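Local coordinates for protein EreC (Klebsiella pneumoniae, PDB 6XCQ) that probably hydrolyses the macrocyclic lactone ester of erythromycin and related macrolides, conferring antibiotic resistance as an erythromycin esterase, at residues A[369-382]-A[401-413]. The protein carries 1 engineered substitution. Sequence-based numbering, arbitrary orientation.
Sequences TPADAIREDSMEQY and MKAKRMRSQSASV
Arg407 is the buried centre of this contact: its guanidinium lies between Ala371 CB, 3.7 Å above one face, and Ile374 CG1 over the opposite face. At the edge, in plane, NE and NH2 both donate to Asp372 O, at 2.9 and 2.8 Å; with NH1 bonded to the carbonyls of His345 and Gly347, this holds its rotation. Glu380, bent at chi2 (75°), carries OE2 to Arg407 N, a nearly straight bond of 2.9 Å; Thr344 OG1 also bonds this oxygen. Met379 CE meets Ala403 CB and, in one of two Met401 conformers, Met401 CE; there Met401 SD makes a Met-aromatic contact over the Tyr382 ring, 3.9 Å from its centroid.

The outer side is largely ionic. Arg405, in one of two conformers, grips Asp377 side-on, NE to OD1 (2.7 Å) and NH2 to OD2. At one exposed end Lys402 NZ forms a salt bridge with Glu376 OE2; at the other, a water links Pro370 O to Ser410 O.

A single beta bridge (Met379 N to Arg405 O, 2.7 Å; Arg405 N to Asp377 O) ties the N-cap of helix 379-387 to hairpin 405-414. Leu417 covers Met379 and Ala403, and strand 338-345 backs Met406 and Arg407.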
loop_
_atom_site.group_PDB
_atom_site.type_symbol
_atom_site.label_atom_id
_atom_site.label_comp_id
_atom_site.label_asym_id
_atom_site.label_seq_id
_atom_site.Cartn_x
_atom_site.Cartn_y
_atom_site.Cartn_z
ATOM N N THR A 369 -10.246 0.053 20.048
ATOM C CA THR A 369 -11.425 -0.783 20.168
ATOM C C THR A 369 -10.981 -2.217 20.418
ATOM O O THR A 369 -9.854 -2.588 20.065
ATOM C CB THR A 369 -12.306 -0.690 18.907
ATOM O OG1 THR A 369 -13.669 -0.979 19.249
ATOM C CG2 THR A 369 -11.846 -1.652 17.838
ATOM N N PRO A 370 -11.824 -3.032 21.058
ATOM C CA PRO A 370 -11.439 -4.426 21.340
ATOM C C PRO A 370 -11.151 -5.198 20.060
ATOM O O PRO A 370 -11.904 -5.127 19.091
ATOM C CB PRO A 370 -12.664 -5.003 22.066
ATOM C CG PRO A 370 -13.309 -3.829 22.692
ATOM C CD PRO A 370 -13.099 -2.690 21.716
ATOM N N ALA A 371 -10.055 -5.954 20.063
ATOM C CA ALA A 371 -9.750 -6.753 18.885
ATOM C C ALA A 371 -10.562 -8.047 18.914
ATOM O O ALA A 371 -11.116 -8.437 19.946
ATOM C CB ALA A 371 -8.249 -7.055 18.797
ATOM N N ASP A 372 -10.645 -8.702 17.755
ATOM C CA ASP A 372 -11.429 -9.930 17.639
ATOM C C ASP A 372 -10.902 -11.006 18.583
ATOM O O ASP A 372 -9.688 -11.155 18.762
ATOM C CB ASP A 372 -11.390 -10.447 16.195
ATOM C CG ASP A 372 -12.497 -11.445 15.902
ATOM O OD1 ASP A 372 -13.556 -11.357 16.559
ATOM O OD2 ASP A 372 -12.308 -12.319 15.022
ATOM N N ALA A 373 -11.830 -11.767 19.178
ATOM C CA ALA A 373 -11.460 -12.854 20.081
ATOM C C ALA A 373 -10.550 -13.869 19.400
ATOM O O ALA A 373 -10.747 -14.234 18.240
ATOM C CB ALA A 373 -12.713 -13.569 20.595
ATOM N N ILE A 374 -9.572 -14.364 20.144
ATOM C CA ILE A 374 -8.664 -15.384 19.629
ATOM C C ILE A 374 -9.327 -16.748 19.819
ATOM O O ILE A 374 -9.673 -17.121 20.938
ATOM C CB ILE A 374 -7.311 -15.308 20.349
ATOM C CG1 ILE A 374 -6.645 -13.961 20.029
ATOM C CG2 ILE A 374 -6.414 -16.511 20.012
ATOM C CD1 ILE A 374 -5.525 -13.568 21.022
ATOM N N ARG A 375 -9.522 -17.485 18.731
ATOM C CA ARG A 375 -10.210 -18.767 18.788
ATOM C C ARG A 375 -9.251 -19.901 18.442
ATOM O O ARG A 375 -8.099 -19.679 18.036
ATOM C CB ARG A 375 -11.427 -18.769 17.857
ATOM C CG ARG A 375 -12.434 -17.725 18.260
ATOM C CD ARG A 375 -13.571 -17.615 17.286
ATOM N NE ARG A 375 -14.313 -16.376 17.496
ATOM C CZ ARG A 375 -13.998 -15.218 16.919
ATOM N NH1 ARG A 375 -12.953 -15.142 16.093
ATOM N NH2 ARG A 375 -14.723 -14.135 17.168
ATOM N N GLU A 376 -9.743 -21.136 18.617
ATOM C CA GLU A 376 -8.863 -22.294 18.506
ATOM C C GLU A 376 -8.368 -22.482 17.082
ATOM O O GLU A 376 -7.252 -22.976 16.877
ATOM C CB GLU A 376 -9.560 -23.573 19.002
ATOM C CG GLU A 376 -8.650 -24.820 18.964
ATOM C CD GLU A 376 -9.320 -26.106 19.487
ATOM O OE1 GLU A 376 -10.453 -26.037 19.995
ATOM O OE2 GLU A 376 -8.694 -27.186 19.403
ATOM N N ASP A 377 -9.165 -22.099 16.086
ATOM C CA ASP A 377 -8.706 -22.149 14.699
ATOM C C ASP A 377 -8.205 -20.790 14.223
ATOM O O ASP A 377 -8.384 -20.422 13.060
ATOM C CB ASP A 377 -9.806 -22.674 13.784
ATOM C CG ASP A 377 -11.087 -21.874 13.877
ATOM O OD1 ASP A 377 -11.107 -20.790 14.509
ATOM O OD2 ASP A 377 -12.089 -22.340 13.304
ATOM N N SER A 378 -7.580 -20.014 15.104
ATOM C CA SER A 378 -6.993 -18.748 14.696
ATOM C C SER A 378 -5.473 -18.863 14.583
ATOM O O SER A 378 -4.838 -19.709 15.222
ATOM C CB SER A 378 -7.390 -17.638 15.666
ATOM O OG SER A 378 -6.653 -17.706 16.865
ATOM N N MET A 379 -4.892 -18.035 13.715
ATOM C CA MET A 379 -3.434 -17.980 13.642
ATOM C C MET A 379 -2.850 -17.502 14.968
ATOM O O MET A 379 -1.769 -17.938 15.378
ATOM C CB MET A 379 -2.998 -17.067 12.498
ATOM C CG MET A 379 -1.480 -16.899 12.375
ATOM S SD MET A 379 -0.547 -18.435 12.105
ATOM C CE MET A 379 -1.328 -19.046 10.649
ATOM N N GLU A 380 -3.556 -16.597 15.643
ATOM C CA GLU A 380 -3.108 -16.108 16.943
ATOM C C GLU A 380 -2.972 -17.242 17.951
ATOM O O GLU A 380 -2.033 -17.258 18.755
ATOM C CB GLU A 380 -4.084 -15.041 17.456
ATOM C CG GLU A 380 -4.031 -13.724 16.639
ATOM C CD GLU A 380 -4.715 -13.801 15.273
ATOM O OE1 GLU A 380 -5.590 -14.677 15.081
ATOM O OE2 GLU A 380 -4.383 -12.965 14.392
ATOM N N GLN A 381 -3.902 -18.202 17.929
ATOM C CA GLN A 381 -3.810 -19.298 18.887
ATOM C C GLN A 381 -2.630 -20.195 18.569
ATOM O O GLN A 381 -1.953 -20.699 19.482
ATOM C CB GLN A 381 -5.096 -20.119 18.900
ATOM C CG GLN A 381 -5.054 -21.237 19.943
ATOM C CD GLN A 381 -5.016 -20.692 21.352
ATOM O OE1 GLN A 381 -5.892 -19.938 21.752
ATOM N NE2 GLN A 381 -3.992 -21.067 22.108
ATOM N N TYR A 382 -2.387 -20.420 17.278
ATOM C CA TYR A 382 -1.227 -21.194 16.854
ATOM C C TYR A 382 0.064 -20.561 17.353
ATOM O O TYR A 382 0.958 -21.259 17.843
ATOM C CB TYR A 382 -1.223 -21.285 15.330
ATOM C CG TYR A 382 -0.086 -22.074 14.719
ATOM C CD1 TYR A 382 -0.198 -23.445 14.508
ATOM C CD2 TYR A 382 1.085 -21.440 14.318
ATOM C CE1 TYR A 382 0.830 -24.164 13.932
ATOM C CE2 TYR A 382 2.116 -22.148 13.739
ATOM C CZ TYR A 382 1.983 -23.506 13.543
ATOM O OH TYR A 382 3.011 -24.206 12.969
ATOM N N MET A 401 -2.014 -27.301 10.122
ATOM C CA MET A 401 -2.333 -26.595 11.356
ATOM C C MET A 401 -3.818 -26.297 11.383
ATOM O O MET A 401 -4.497 -26.325 10.354
ATOM C CB MET A 401 -1.536 -25.293 11.499
ATOM C CG MET A 401 -1.978 -24.196 10.570
ATOM S SD MET A 401 -0.912 -22.742 10.694
ATOM C CE MET A 401 -1.015 -22.128 9.003
ATOM N N LYS A 402 -4.305 -26.006 12.585
ATOM C CA LYS A 402 -5.704 -25.683 12.817
ATOM C C LYS A 402 -6.064 -24.272 12.394
ATOM O O LYS A 402 -7.257 -23.961 12.318
ATOM C CB LYS A 402 -6.067 -25.849 14.304
ATOM C CG LYS A 402 -5.966 -27.280 14.822
ATOM C CD LYS A 402 -6.558 -27.440 16.228
ATOM C CE LYS A 402 -5.783 -26.664 17.276
ATOM N NZ LYS A 402 -6.087 -27.154 18.664
ATOM N N ALA A 403 -5.071 -23.418 12.149
ATOM C CA ALA A 403 -5.315 -22.002 11.924
ATOM C C ALA A 403 -6.006 -21.792 10.582
ATOM O O ALA A 403 -5.504 -22.216 9.536
ATOM C CB ALA A 403 -4.001 -21.229 11.981
ATOM N N LYS A 404 -7.161 -21.148 10.619
ATOM C CA LYS A 404 -7.875 -20.777 9.406
ATOM C C LYS A 404 -8.288 -19.319 9.383
ATOM O O LYS A 404 -8.731 -18.837 8.332
ATOM C CB LYS A 404 -9.126 -21.646 9.241
ATOM C CG LYS A 404 -8.834 -23.001 8.617
ATOM C CD LYS A 404 -10.071 -23.875 8.648
ATOM C CE LYS A 404 -9.815 -25.193 7.921
ATOM N NZ LYS A 404 -8.856 -26.016 8.699
ATOM N N ARG A 405 -8.178 -18.604 10.497
ATOM C CA ARG A 405 -8.560 -17.205 10.547
ATOM C C ARG A 405 -7.445 -16.395 11.195
ATOM O O ARG A 405 -6.629 -16.926 11.954
ATOM C CB ARG A 405 -9.906 -17.003 11.279
ATOM C CG ARG A 405 -9.992 -17.523 12.703
ATOM C CD ARG A 405 -11.451 -17.548 13.188
ATOM N NE ARG A 405 -12.110 -18.818 12.891
ATOM C CZ ARG A 405 -13.047 -18.980 11.963
ATOM N NH1 ARG A 405 -13.453 -17.951 11.236
ATOM N NH2 ARG A 405 -13.580 -20.174 11.762
ATOM N N MET A 406 -7.386 -15.106 10.845
ATOM C CA MET A 406 -6.378 -14.205 11.389
ATOM C C MET A 406 -7.009 -12.838 11.592
ATOM O O MET A 406 -7.866 -12.418 10.811
ATOM C CB MET A 406 -5.150 -14.102 10.461
ATOM C CG MET A 406 -4.007 -13.242 11.012
ATOM S SD MET A 406 -2.450 -13.577 10.139
ATOM C CE MET A 406 -2.981 -13.322 8.447
ATOM N N ARG A 407 -6.567 -12.138 12.634
ATOM C CA ARG A 407 -7.109 -10.817 12.912
ATOM C C ARG A 407 -6.845 -9.873 11.740
ATOM O O ARG A 407 -5.820 -9.951 11.065
ATOM C CB ARG A 407 -6.500 -10.248 14.190
ATOM C CG ARG A 407 -6.931 -11.030 15.453
ATOM C CD ARG A 407 -6.163 -10.577 16.657
ATOM N NE ARG A 407 -6.966 -10.697 17.876
ATOM C CZ ARG A 407 -6.536 -10.376 19.086
ATOM N NH1 ARG A 407 -5.296 -9.936 19.255
ATOM N NH2 ARG A 407 -7.356 -10.477 20.123
ATOM N N SER A 408 -7.786 -8.973 11.508
ATOM C CA SER A 408 -7.610 -7.948 10.492
ATOM C C SER A 408 -8.456 -6.772 10.949
ATOM O O SER A 408 -9.674 -6.914 11.095
ATOM C CB SER A 408 -8.039 -8.477 9.118
ATOM O OG SER A 408 -8.041 -7.461 8.134
ATOM N N GLN A 409 -7.816 -5.641 11.228
ATOM C CA GLN A 409 -8.477 -4.504 11.905
ATOM C C GLN A 409 -9.060 -5.047 13.214
ATOM O O GLN A 409 -8.397 -5.849 13.887
ATOM C CB GLN A 409 -9.483 -3.836 10.980
ATOM C CG GLN A 409 -8.870 -3.184 9.740
ATOM C CD GLN A 409 -7.820 -2.143 10.074
ATOM O OE1 GLN A 409 -6.695 -2.231 9.596
ATOM N NE2 GLN A 409 -8.196 -1.123 10.871
ATOM N N SER A 410 -10.282 -4.673 13.592
ATOM C CA SER A 410 -10.919 -5.221 14.784
ATOM C C SER A 410 -11.715 -6.487 14.496
ATOM O O SER A 410 -12.415 -6.974 15.385
ATOM C CB SER A 410 -11.826 -4.177 15.449
ATOM O OG SER A 410 -12.874 -3.770 14.594
ATOM N N ALA A 411 -11.591 -7.047 13.291
ATOM C CA ALA A 411 -12.276 -8.281 12.928
ATOM C C ALA A 411 -11.258 -9.374 12.616
ATOM O O ALA A 411 -10.148 -9.350 13.156
ATOM C CB ALA A 411 -13.208 -8.037 11.733
ATOM N N SER A 412 -11.638 -10.347 11.776
ATOM C CA SER A 412 -10.732 -11.367 11.250
ATOM C C SER A 412 -11.084 -11.678 9.798
ATOM O O SER A 412 -12.191 -11.412 9.339
ATOM C CB SER A 412 -10.764 -12.677 12.066
ATOM O OG SER A 412 -10.298 -12.498 13.395
ATOM N N VAL A 413 -10.121 -12.239 9.072
ATOM C CA VAL A 413 -10.371 -12.831 7.766
ATOM C C VAL A 413 -10.172 -14.332 7.912
ATOM O O VAL A 413 -9.421 -14.790 8.776
ATOM C CB VAL A 413 -9.464 -12.263 6.644
ATOM C CG1 VAL A 413 -9.570 -10.751 6.587
ATOM C CG2 VAL A 413 -8.021 -12.698 6.835
HETATM O O HOH W 1 -13.891 -6.819 17.526
HETATM O O HOH W 2 -9.180 -8.107 15.200
HETATM O O HOH W 3 -8.299 -14.723 14.380
#